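Local coordinates for diaminopimelate decarboxylase (Methanocaldococcus jannaschii, PDB 1TWI), which catalyses the pyridoxal-phosphate-dependent decarboxylation of meso-diaminopimelate to L-lysine, the last step of lysine biosynthesis, as a homodimer, at residues 315-325 with 351-362; 296-307 with 375-386. All coordinates share one frame; numbering follows the deposited sequence.

Overall arrangement
Both contacts lie in the mixed beta sheet of the beta domain that accompanies the pyridoxal-binding TIM barrel in this decarboxylase family, and their centres are 13 Å apart. Along the chain, 296-307 comes first, then 315-325, 351-362 and 375-386, so contact 2 pairs the outer segments and contact 1 the inner ones. Strand 300-311 is followed, after a short connection, by its antiparallel neighbour 316-320, which joins the two contacts within one sheet; Asp321 OD1 meets Lys305 N at 2.9 Å. Contact 2 reaches back to the barrel end of the domain, near Arg293 and Tyr387, whereas contact 1 carries Cys358 and Glu359 to the cofactor site of the second subunit.

Contact 1 of 2, residues 315-325 with 351-362; sequences TKWVMIDAGMN and VSIAGGLCESSD. With PLP (pyridoxal-5'-phosphate), chain F.
Parallel strands 316-320 and 351-354 of the beta domain run into the loop that brings Cys358, the predicted proton donor, to an active site shared between subunits. Four backbone bonds pair the strands, from Ser352 N to Lys316 O through to Ile320 N to Ala354 O. On one face of the sheet the Trp317 indole, with CG beside its own backbone N (chi1 -70°), turns one face to Ser352, whose CB sits over the six-membered ring, 3.8 Å from its centroid, a CH-pi contact. Ala354 CB approaches the same ring obliquely. On the other face Val318 CG2 meets Val351 CB, and Ile320 CD1 reaches Ile353 CG2 at 3.8 Å. Where the strands end, a water donates to Ile320 O and accepts weakly from Gly356 N, while Gly323 and Gly355 pass with their CA atoms 4.1 Å apart. Met324, in the loop that follows, meets the 357-362 loop. Met324 N donates to Asp362 OD1 over 2.7 Å, arriving 46° out of the carboxylate plane. Met324 CG stands between the backbone N and the carbonyl carbon (chi1 65°), and the side chain passes Leu357 CD2 before Met324 SD packs on Glu359 CB at 3.4 Å. The Glu359 carboxylate turns away to Tyr395 and belongs to the lysine pocket. Lys179 NZ of the second subunit hydrogen-bonds to Gly355 O and Leu357 O, tying this loop to the dimer interface. The pyridoxal phosphate, hydrogen-bonded to Ser213 and Tyr387 of the second subunit, is approached by Cys358, whose SG lies 3.4 Å from PLP O4A.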
loop_
_atom_site.group_PDB
_atom_site.type_symbol
_atom_site.label_atom_id
_atom_site.label_comp_id
_atom_site.label_asym_id
_atom_site.label_seq_id
_atom_site.Cartn_x
_atom_site.Cartn_y
_atom_site.Cartn_z
ATOM N N THR A 315 19.920 -11.341 15.129
ATOM C CA THR A 315 18.578 -11.418 15.661
ATOM C C THR A 315 17.875 -12.721 15.414
ATOM O O THR A 315 18.221 -13.483 14.502
ATOM C CB THR A 315 17.670 -10.197 15.181
ATOM O OG1 THR A 315 16.575 -10.654 14.386
ATOM C CG2 THR A 315 18.465 -9.196 14.398
ATOM N N LYS A 316 16.948 -13.035 16.310
ATOM C CA LYS A 316 16.181 -14.254 16.121
ATOM C C LYS A 316 14.866 -13.802 15.469
ATOM O O LYS A 316 14.094 -13.011 16.022
ATOM C CB LYS A 316 15.916 -14.977 17.443
ATOM C CG LYS A 316 15.208 -16.311 17.250
ATOM C CD LYS A 316 15.295 -17.112 18.565
ATOM C CE LYS A 316 14.346 -18.296 18.531
ATOM N NZ LYS A 316 14.595 -19.333 19.585
ATOM N N TRP A 317 14.675 -14.274 14.244
ATOM C CA TRP A 317 13.498 -13.923 13.461
ATOM C C TRP A 317 12.443 -14.998 13.559
ATOM O O TRP A 317 12.751 -16.188 13.536
ATOM C CB TRP A 317 13.848 -13.788 11.993
ATOM C CG TRP A 317 14.685 -12.623 11.639
ATOM C CD1 TRP A 317 16.063 -12.580 11.477
ATOM C CD2 TRP A 317 14.215 -11.301 11.405
ATOM N NE1 TRP A 317 16.444 -11.287 11.172
ATOM C CE2 TRP A 317 15.325 -10.497 11.127
ATOM C CE3 TRP A 317 12.947 -10.720 11.403
ATOM C CZ2 TRP A 317 15.199 -9.138 10.854
ATOM C CZ3 TRP A 317 12.826 -9.389 11.135
ATOM C CH2 TRP A 317 13.932 -8.612 10.865
ATOM N N VAL A 318 11.203 -14.548 13.631
ATOM C CA VAL A 318 10.024 -15.395 13.700
ATOM C C VAL A 318 9.248 -15.000 12.416
ATOM O O VAL A 318 8.932 -13.823 12.227
ATOM C CB VAL A 318 9.259 -15.036 15.026
ATOM C CG1 VAL A 318 7.849 -15.530 14.977
ATOM C CG2 VAL A 318 10.010 -15.691 16.218
ATOM N N MET A 319 8.992 -15.964 11.517
ATOM C CA MET A 319 8.323 -15.654 10.252
ATOM C C MET A 319 6.878 -16.103 10.292
ATOM O O MET A 319 6.603 -17.275 10.513
ATOM C CB MET A 319 9.009 -16.377 9.079
ATOM C CG MET A 319 10.569 -16.359 9.106
ATOM S SD MET A 319 11.211 -14.686 9.056
ATOM C CE MET A 319 12.975 -15.012 8.497
ATOM N N ILE A 320 5.955 -15.172 10.054
ATOM C CA ILE A 320 4.551 -15.523 10.082
ATOM C C ILE A 320 3.838 -15.386 8.736
ATOM O O ILE A 320 4.368 -14.746 7.805
ATOM C CB ILE A 320 3.782 -14.683 11.169
ATOM C CG1 ILE A 320 3.900 -13.178 10.863
ATOM C CG2 ILE A 320 4.369 -14.998 12.618
ATOM C CD1 ILE A 320 3.046 -12.359 11.822
ATOM N N ASP A 321 2.635 -15.967 8.622
ATOM C CA ASP A 321 1.923 -15.888 7.353
ATOM C C ASP A 321 1.114 -14.617 7.090
ATOM O O ASP A 321 0.458 -14.497 6.048
ATOM C CB ASP A 321 1.108 -17.169 7.073
ATOM C CG ASP A 321 0.100 -17.493 8.140
ATOM O OD1 ASP A 321 -0.271 -16.590 8.951
ATOM O OD2 ASP A 321 -0.338 -18.682 8.160
ATOM N N ALA A 322 1.175 -13.682 8.027
ATOM C CA ALA A 322 0.597 -12.355 7.823
ATOM C C ALA A 322 1.755 -11.562 7.219
ATOM O O ALA A 322 2.933 -11.816 7.526
ATOM C CB ALA A 322 0.182 -11.709 9.139
ATOM N N GLY A 323 1.444 -10.558 6.414
ATOM C CA GLY A 323 2.515 -9.800 5.784
ATOM C C GLY A 323 2.062 -8.381 5.502
ATOM O O GLY A 323 0.887 -8.049 5.662
ATOM N N MET A 324 2.983 -7.537 5.057
ATOM C CA MET A 324 2.640 -6.148 4.793
ATOM C C MET A 324 1.441 -5.965 3.823
ATOM O O MET A 324 0.733 -4.959 3.920
ATOM C CB MET A 324 3.869 -5.393 4.261
ATOM C CG MET A 324 4.362 -5.882 2.889
ATOM S SD MET A 324 5.814 -4.951 2.344
ATOM C CE MET A 324 5.041 -3.459 1.589
ATOM N N ASN A 325 1.229 -6.889 2.885
ATOM C CA ASN A 325 0.077 -6.733 1.971
ATOM C C ASN A 325 -1.277 -6.863 2.785
ATOM O O ASN A 325 -2.342 -6.333 2.392
ATOM C CB ASN A 325 0.140 -7.813 0.868
ATOM C CG ASN A 325 -0.115 -9.209 1.425
ATOM O OD1 ASN A 325 0.717 -9.774 2.178
ATOM N ND2 ASN A 325 -1.282 -9.766 1.087
ATOM N N VAL A 351 12.547 -11.397 20.095
ATOM C CA VAL A 351 12.601 -11.750 18.676
ATOM C C VAL A 351 12.066 -10.608 17.808
ATOM O O VAL A 351 11.432 -9.689 18.319
ATOM C CB VAL A 351 11.706 -13.000 18.328
ATOM C CG1 VAL A 351 12.156 -14.251 19.070
ATOM C CG2 VAL A 351 10.238 -12.694 18.661
ATOM N N SER A 352 12.325 -10.684 16.500
ATOM C CA SER A 352 11.801 -9.712 15.534
ATOM C C SER A 352 10.792 -10.538 14.699
ATOM O O SER A 352 10.997 -11.720 14.451
ATOM C CB SER A 352 12.928 -9.143 14.682
ATOM O OG SER A 352 13.770 -8.298 15.478
ATOM N N ILE A 353 9.679 -9.931 14.312
ATOM C CA ILE A 353 8.616 -10.682 13.638
ATOM C C ILE A 353 8.452 -10.171 12.214
ATOM O O ILE A 353 8.240 -8.983 12.021
ATOM C CB ILE A 353 7.216 -10.474 14.341
ATOM C CG1 ILE A 353 7.202 -11.014 15.804
ATOM C CG2 ILE A 353 6.158 -11.278 13.618
ATOM C CD1 ILE A 353 7.658 -10.050 16.826
ATOM N N ALA A 354 8.511 -11.060 11.242
ATOM C CA ALA A 354 8.375 -10.648 9.829
ATOM C C ALA A 354 7.367 -11.466 9.035
ATOM O O ALA A 354 7.109 -12.631 9.356
ATOM C CB ALA A 354 9.747 -10.793 9.129
ATOM N N GLY A 355 6.855 -10.856 7.955
ATOM C CA GLY A 355 5.961 -11.564 7.060
ATOM C C GLY A 355 6.866 -12.185 5.991
ATOM O O GLY A 355 8.092 -12.090 6.085
ATOM N N GLY A 356 6.285 -12.817 4.974
ATOM C CA GLY A 356 7.114 -13.437 3.950
ATOM C C GLY A 356 7.324 -12.684 2.624
ATOM O O GLY A 356 7.767 -13.291 1.631
ATOM N N LEU A 357 7.038 -11.385 2.585
ATOM C CA LEU A 357 7.203 -10.670 1.324
ATOM C C LEU A 357 8.662 -10.262 1.136
ATOM O O LEU A 357 9.410 -10.113 2.130
ATOM C CB LEU A 357 6.275 -9.426 1.262
ATOM C CG LEU A 357 4.772 -9.763 1.033
ATOM C CD1 LEU A 357 4.091 -10.185 2.382
ATOM C CD2 LEU A 357 4.042 -8.475 0.486
ATOM N N CYS A 358 9.041 -10.043 -0.137
ATOM C CA CYS A 358 10.411 -9.652 -0.555
ATOM C C CYS A 358 10.912 -8.330 -0.042
ATOM O O CYS A 358 12.087 -8.020 -0.220
ATOM C CB CYS A 358 10.499 -9.473 -2.061
ATOM S SG CYS A 358 9.397 -8.093 -2.659
ATOM N N GLU A 359 10.026 -7.545 0.531
ATOM C CA GLU A 359 10.306 -6.198 0.998
ATOM C C GLU A 359 11.025 -6.212 2.351
ATOM O O GLU A 359 10.571 -6.846 3.303
ATOM C CB GLU A 359 8.956 -5.444 1.109
ATOM C CG GLU A 359 8.859 -4.050 0.545
ATOM C CD GLU A 359 9.696 -3.877 -0.658
ATOM O OE1 GLU A 359 10.834 -3.431 -0.479
ATOM O OE2 GLU A 359 9.251 -4.203 -1.774
ATOM N N SER A 360 12.148 -5.496 2.421
ATOM C CA SER A 360 12.920 -5.452 3.631
ATOM C C SER A 360 12.110 -4.867 4.760
ATOM O O SER A 360 12.255 -5.261 5.916
ATOM C CB SER A 360 14.180 -4.625 3.428
ATOM O OG SER A 360 15.208 -5.265 4.142
ATOM N N SER A 361 11.210 -3.963 4.403
ATOM C CA SER A 361 10.352 -3.302 5.345
ATOM C C SER A 361 9.161 -4.173 5.785
ATOM O O SER A 361 8.365 -3.690 6.575
ATOM C CB SER A 361 9.797 -2.064 4.703
ATOM O OG SER A 361 8.998 -2.483 3.596
ATOM N N ASP A 362 9.007 -5.393 5.227
ATOM C CA ASP A 362 7.910 -6.275 5.643
ATOM C C ASP A 362 8.315 -6.970 6.976
ATOM O O ASP A 362 8.616 -8.166 7.036
ATOM C CB ASP A 362 7.570 -7.322 4.540
ATOM C CG ASP A 362 6.586 -8.394 5.041
ATOM O OD1 ASP A 362 5.586 -8.040 5.709
ATOM O OD2 ASP A 362 6.811 -9.583 4.788
HETATM N N1 PLP F . 15.180 -10.765 -6.550
HETATM C C2 PLP F . 14.796 -10.733 -5.246
HETATM C C2A PLP F . 15.264 -11.918 -4.417
HETATM C C3 PLP F . 14.086 -9.621 -4.819
HETATM O O3 PLP F . 13.697 -9.592 -3.527
HETATM C C4 PLP F . 13.713 -8.596 -5.666
HETATM C C4A PLP F . 12.907 -7.371 -5.114
HETATM O O4A PLP F . 12.515 -7.434 -3.916
HETATM C C5 PLP F . 14.146 -8.650 -7.035
HETATM C C6 PLP F . 14.839 -9.765 -7.404
HETATM C C5A PLP F . 13.887 -7.646 -8.098
HETATM O O4P PLP F . 14.464 -6.358 -7.839
HETATM P P PLP F . 14.412 -5.208 -8.939
HETATM O O1P PLP F . 15.069 -4.032 -8.247
HETATM O O2P PLP F . 12.940 -5.001 -9.237
HETATM O O3P PLP F . 15.184 -5.649 -10.111
HETATM O O HOH W 1 4.025 -14.482 5.107
#

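Contact 2 of 2, residues 296-307 with 375-386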
loop_
_atom_site.group_PDB
_atom_site.type_symbol
_atom_site.label_atom_id
_atom_site.label_comp_id
_atom_site.label_asym_id
_atom_site.label_seq_id
_atom_site.Cartn_x
_atom_site.Cartn_y
_atom_site.Cartn_z
ATOM N N VAL A 296 -12.564 2.340 15.382
ATOM C CA VAL A 296 -12.336 0.948 15.054
ATOM C C VAL A 296 -10.974 0.318 15.285
ATOM O O VAL A 296 -10.880 -0.899 15.319
ATOM C CB VAL A 296 -12.764 0.671 13.556
ATOM C CG1 VAL A 296 -14.265 1.045 13.372
ATOM C CG2 VAL A 296 -11.889 1.529 12.547
ATOM N N ALA A 297 -9.925 1.120 15.450
ATOM C CA ALA A 297 -8.605 0.541 15.560
ATOM C C ALA A 297 -8.438 -0.510 16.634
ATOM O O ALA A 297 -7.929 -1.596 16.346
ATOM C CB ALA A 297 -7.520 1.681 15.791
ATOM N N THR A 298 -8.835 -0.177 17.865
ATOM C CA THR A 298 -8.642 -1.113 18.989
ATOM C C THR A 298 -9.558 -2.345 18.923
ATOM O O THR A 298 -9.421 -3.246 19.733
ATOM C CB THR A 298 -8.903 -0.403 20.364
ATOM O OG1 THR A 298 -10.213 0.121 20.382
ATOM C CG2 THR A 298 -7.906 0.739 20.577
ATOM N N ALA A 299 -10.513 -2.369 17.985
ATOM C CA ALA A 299 -11.397 -3.521 17.867
ATOM C C ALA A 299 -10.784 -4.623 16.963
ATOM O O ALA A 299 -11.302 -5.754 16.924
ATOM C CB ALA A 299 -12.777 -3.084 17.262
ATOM N N GLY A 300 -9.707 -4.298 16.267
ATOM C CA GLY A 300 -9.108 -5.261 15.318
ATOM C C GLY A 300 -7.817 -5.935 15.715
ATOM O O GLY A 300 -6.911 -5.283 16.256
ATOM N N TYR A 301 -7.732 -7.247 15.480
ATOM C CA TYR A 301 -6.520 -8.002 15.810
ATOM C C TYR A 301 -6.194 -8.800 14.574
ATOM O O TYR A 301 -7.104 -9.271 13.923
ATOM C CB TYR A 301 -6.785 -8.973 16.974
ATOM C CG TYR A 301 -7.219 -8.197 18.222
ATOM C CD1 TYR A 301 -8.534 -7.759 18.343
ATOM C CD2 TYR A 301 -6.277 -7.814 19.223
ATOM C CE1 TYR A 301 -8.935 -6.954 19.389
ATOM C CE2 TYR A 301 -6.674 -7.000 20.322
ATOM C CZ TYR A 301 -8.009 -6.576 20.378
ATOM O OH TYR A 301 -8.459 -5.722 21.365
ATOM N N LEU A 302 -4.904 -8.934 14.252
ATOM C CA LEU A 302 -4.504 -9.737 13.103
ATOM C C LEU A 302 -3.704 -10.960 13.595
ATOM O O LEU A 302 -2.642 -10.801 14.235
ATOM C CB LEU A 302 -3.642 -8.907 12.140
ATOM C CG LEU A 302 -3.071 -9.632 10.899
ATOM C CD1 LEU A 302 -4.197 -10.243 10.036
ATOM C CD2 LEU A 302 -2.254 -8.637 10.118
ATOM N N LEU A 303 -4.216 -12.162 13.291
ATOM C CA LEU A 303 -3.560 -13.401 13.707
ATOM C C LEU A 303 -2.737 -13.948 12.559
ATOM O O LEU A 303 -3.194 -13.994 11.412
ATOM C CB LEU A 303 -4.621 -14.460 14.114
ATOM C CG LEU A 303 -5.698 -13.932 15.076
ATOM C CD1 LEU A 303 -6.721 -15.046 15.449
ATOM C CD2 LEU A 303 -5.022 -13.382 16.318
ATOM N N GLY A 304 -1.508 -14.323 12.867
ATOM C CA GLY A 304 -0.606 -14.858 11.867
ATOM C C GLY A 304 0.095 -16.075 12.462
ATOM O O GLY A 304 0.590 -16.024 13.587
ATOM N N LYS A 305 0.103 -17.171 11.726
ATOM C CA LYS A 305 0.746 -18.343 12.208
ATOM C C LYS A 305 2.238 -18.329 11.881
ATOM O O LYS A 305 2.689 -17.854 10.795
ATOM C CB LYS A 305 0.061 -19.591 11.630
ATOM C CG LYS A 305 0.781 -20.923 11.984
ATOM C CD LYS A 305 -0.140 -22.185 11.763
ATOM C CE LYS A 305 -0.446 -22.435 10.300
ATOM N NZ LYS A 305 -1.201 -23.739 10.175
ATOM N N VAL A 306 3.012 -18.862 12.820
ATOM C CA VAL A 306 4.461 -18.967 12.658
ATOM C C VAL A 306 4.847 -20.166 11.819
ATOM O O VAL A 306 4.558 -21.311 12.211
ATOM C CB VAL A 306 5.132 -19.097 14.041
ATOM C CG1 VAL A 306 6.643 -19.290 13.859
ATOM C CG2 VAL A 306 4.845 -17.785 14.854
ATOM N N HIS A 307 5.502 -19.935 10.677
ATOM C CA HIS A 307 5.897 -21.097 9.854
ATOM C C HIS A 307 7.376 -21.408 10.004
ATOM O O HIS A 307 7.778 -22.554 9.803
ATOM C CB HIS A 307 5.544 -20.859 8.371
ATOM C CG HIS A 307 4.076 -20.860 8.114
ATOM N ND1 HIS A 307 3.421 -21.928 7.552
ATOM C CD2 HIS A 307 3.115 -19.942 8.403
ATOM C CE1 HIS A 307 2.122 -21.676 7.499
ATOM N NE2 HIS A 307 1.910 -20.475 8.013
ATOM N N VAL A 375 7.098 -23.027 15.997
ATOM C CA VAL A 375 6.411 -23.114 14.693
ATOM C C VAL A 375 5.040 -23.614 15.013
ATOM O O VAL A 375 4.886 -24.555 15.823
ATOM C CB VAL A 375 7.136 -24.129 13.755
ATOM C CG1 VAL A 375 6.234 -24.508 12.527
ATOM C CG2 VAL A 375 8.462 -23.522 13.294
ATOM N N GLY A 376 4.016 -23.003 14.411
ATOM C CA GLY A 376 2.656 -23.460 14.664
ATOM C C GLY A 376 1.936 -22.560 15.656
ATOM O O GLY A 376 0.703 -22.588 15.783
ATOM N N ASP A 377 2.698 -21.756 16.401
ATOM C CA ASP A 377 2.040 -20.840 17.327
ATOM C C ASP A 377 1.370 -19.774 16.453
ATOM O O ASP A 377 1.718 -19.600 15.286
ATOM C CB ASP A 377 3.083 -20.140 18.224
ATOM C CG ASP A 377 3.533 -21.013 19.396
ATOM O OD1 ASP A 377 2.868 -22.055 19.630
ATOM O OD2 ASP A 377 4.522 -20.627 20.084
ATOM N N VAL A 378 0.425 -19.073 17.051
ATOM C CA VAL A 378 -0.318 -18.003 16.384
ATOM C C VAL A 378 0.038 -16.712 17.131
ATOM O O VAL A 378 -0.061 -16.680 18.372
ATOM C CB VAL A 378 -1.827 -18.262 16.515
ATOM C CG1 VAL A 378 -2.636 -17.076 15.878
ATOM C CG2 VAL A 378 -2.202 -19.638 15.787
ATOM N N LEU A 379 0.494 -15.688 16.404
ATOM C CA LEU A 379 0.790 -14.429 17.044
ATOM C C LEU A 379 -0.394 -13.490 16.753
ATOM O O LEU A 379 -1.029 -13.616 15.694
ATOM C CB LEU A 379 2.058 -13.774 16.469
ATOM C CG LEU A 379 3.351 -14.587 16.439
ATOM C CD1 LEU A 379 4.480 -13.646 16.026
ATOM C CD2 LEU A 379 3.652 -15.152 17.868
ATOM N N ALA A 380 -0.703 -12.578 17.686
ATOM C CA ALA A 380 -1.749 -11.591 17.469
ATOM C C ALA A 380 -1.091 -10.190 17.415
ATOM O O ALA A 380 -0.311 -9.779 18.335
ATOM C CB ALA A 380 -2.779 -11.641 18.614
ATOM N N ILE A 381 -1.413 -9.446 16.364
ATOM C CA ILE A 381 -0.889 -8.092 16.216
ATOM C C ILE A 381 -2.084 -7.236 16.560
ATOM O O ILE A 381 -3.142 -7.279 15.895
ATOM C CB ILE A 381 -0.444 -7.853 14.745
ATOM C CG1 ILE A 381 0.692 -8.844 14.393
ATOM C CG2 ILE A 381 0.074 -6.376 14.563
ATOM C CD1 ILE A 381 0.823 -9.065 12.780
ATOM N N PHE A 382 -1.924 -6.428 17.602
ATOM C CA PHE A 382 -3.008 -5.575 18.086
ATOM C C PHE A 382 -3.294 -4.299 17.313
ATOM O O PHE A 382 -2.433 -3.756 16.648
ATOM C CB PHE A 382 -2.718 -5.084 19.511
ATOM C CG PHE A 382 -2.985 -6.107 20.598
ATOM C CD1 PHE A 382 -2.688 -7.463 20.390
ATOM C CD2 PHE A 382 -3.457 -5.697 21.836
ATOM C CE1 PHE A 382 -2.852 -8.390 21.431
ATOM C CE2 PHE A 382 -3.634 -6.612 22.910
ATOM C CZ PHE A 382 -3.325 -7.954 22.695
ATOM N N ASP A 383 -4.532 -3.836 17.463
ATOM C CA ASP A 383 -4.945 -2.519 17.017
ATOM C C ASP A 383 -4.809 -2.326 15.502
ATOM O O ASP A 383 -4.229 -1.356 15.033
ATOM C CB ASP A 383 -4.085 -1.509 17.790
ATOM C CG ASP A 383 -4.249 -1.649 19.308
ATOM O OD1 ASP A 383 -5.417 -1.767 19.756
ATOM O OD2 ASP A 383 -3.242 -1.650 20.060
ATOM N N VAL A 384 -5.365 -3.260 14.757
ATOM C CA VAL A 384 -5.297 -3.174 13.305
ATOM C C VAL A 384 -6.690 -2.955 12.710
ATOM O O VAL A 384 -6.918 -3.226 11.516
ATOM C CB VAL A 384 -4.737 -4.467 12.750
ATOM C CG1 VAL A 384 -3.223 -4.611 13.068
ATOM C CG2 VAL A 384 -5.567 -5.693 13.344
ATOM N N GLY A 385 -7.658 -2.531 13.534
ATOM C CA GLY A 385 -9.006 -2.301 12.980
ATOM C C GLY A 385 -9.148 -1.117 12.012
ATOM O O GLY A 385 -10.112 -1.034 11.256
ATOM N N ALA A 386 -8.183 -0.204 12.046
ATOM C CA ALA A 386 -8.186 1.010 11.209
ATOM C C ALA A 386 -6.936 1.038 10.325
ATOM O O ALA A 386 -5.851 0.772 10.810
ATOM C CB ALA A 386 -8.203 2.285 12.123
#
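Strands 300-307 and 378-382 run antiparallel, their axes at 153° and approaching to 4.5 Å, as neighbours in the mixed sheet of the beta domain. Leu302 with Ile381 and Gly304 with Leu379 are hydrogen-bonded pairs, each closed by two N-H to O bonds; Val306 extends the ladder to Asp377 O and Gly376 N. On the face bearing Tyr301, Leu303 and Lys305, the edge of the Tyr301 ring points at the face of Phe382 in a T-shaped stack, centroids 5.0 Å apart and planes at 79°. Tyr301 CE2 stands over the middle of the Phe382 ring, which also meets His338 edge-to-face. Farther along this face Leu303 splits its contacts: CB touches Val378 CG1, and CD2 covers Ala380 CB at 3.7 Å. On the reverse face Leu302 and Ile381 lie side by side, pointing the same way; with Leu302 CG opposite the backbone N (chi1 177°), Leu302 CD2 comes beside Ile381 CD1, 4.1 Å away. Val306 CG2 packs on Leu379 CG at 3.9 Å; both residues also touch Val318 and Ile320 of the adjoining strand 316-320. Past Phe382 the chain turns through Asp383, whose positive phi precedes a close backbone approach: the CA atoms of Gly300 and Gly385 are 3.8 Å apart. Here the segments lead back to the barrel, and the Asp383 carboxylate forms a salt bridge with Lys257. Val384 N donates to Gly300 O from above the carbonyl plane. Ala297 O accepts from both Gly300 N and Gly385 N, the latter 3.0 Å away in the carbonyl plane, on a lone pair.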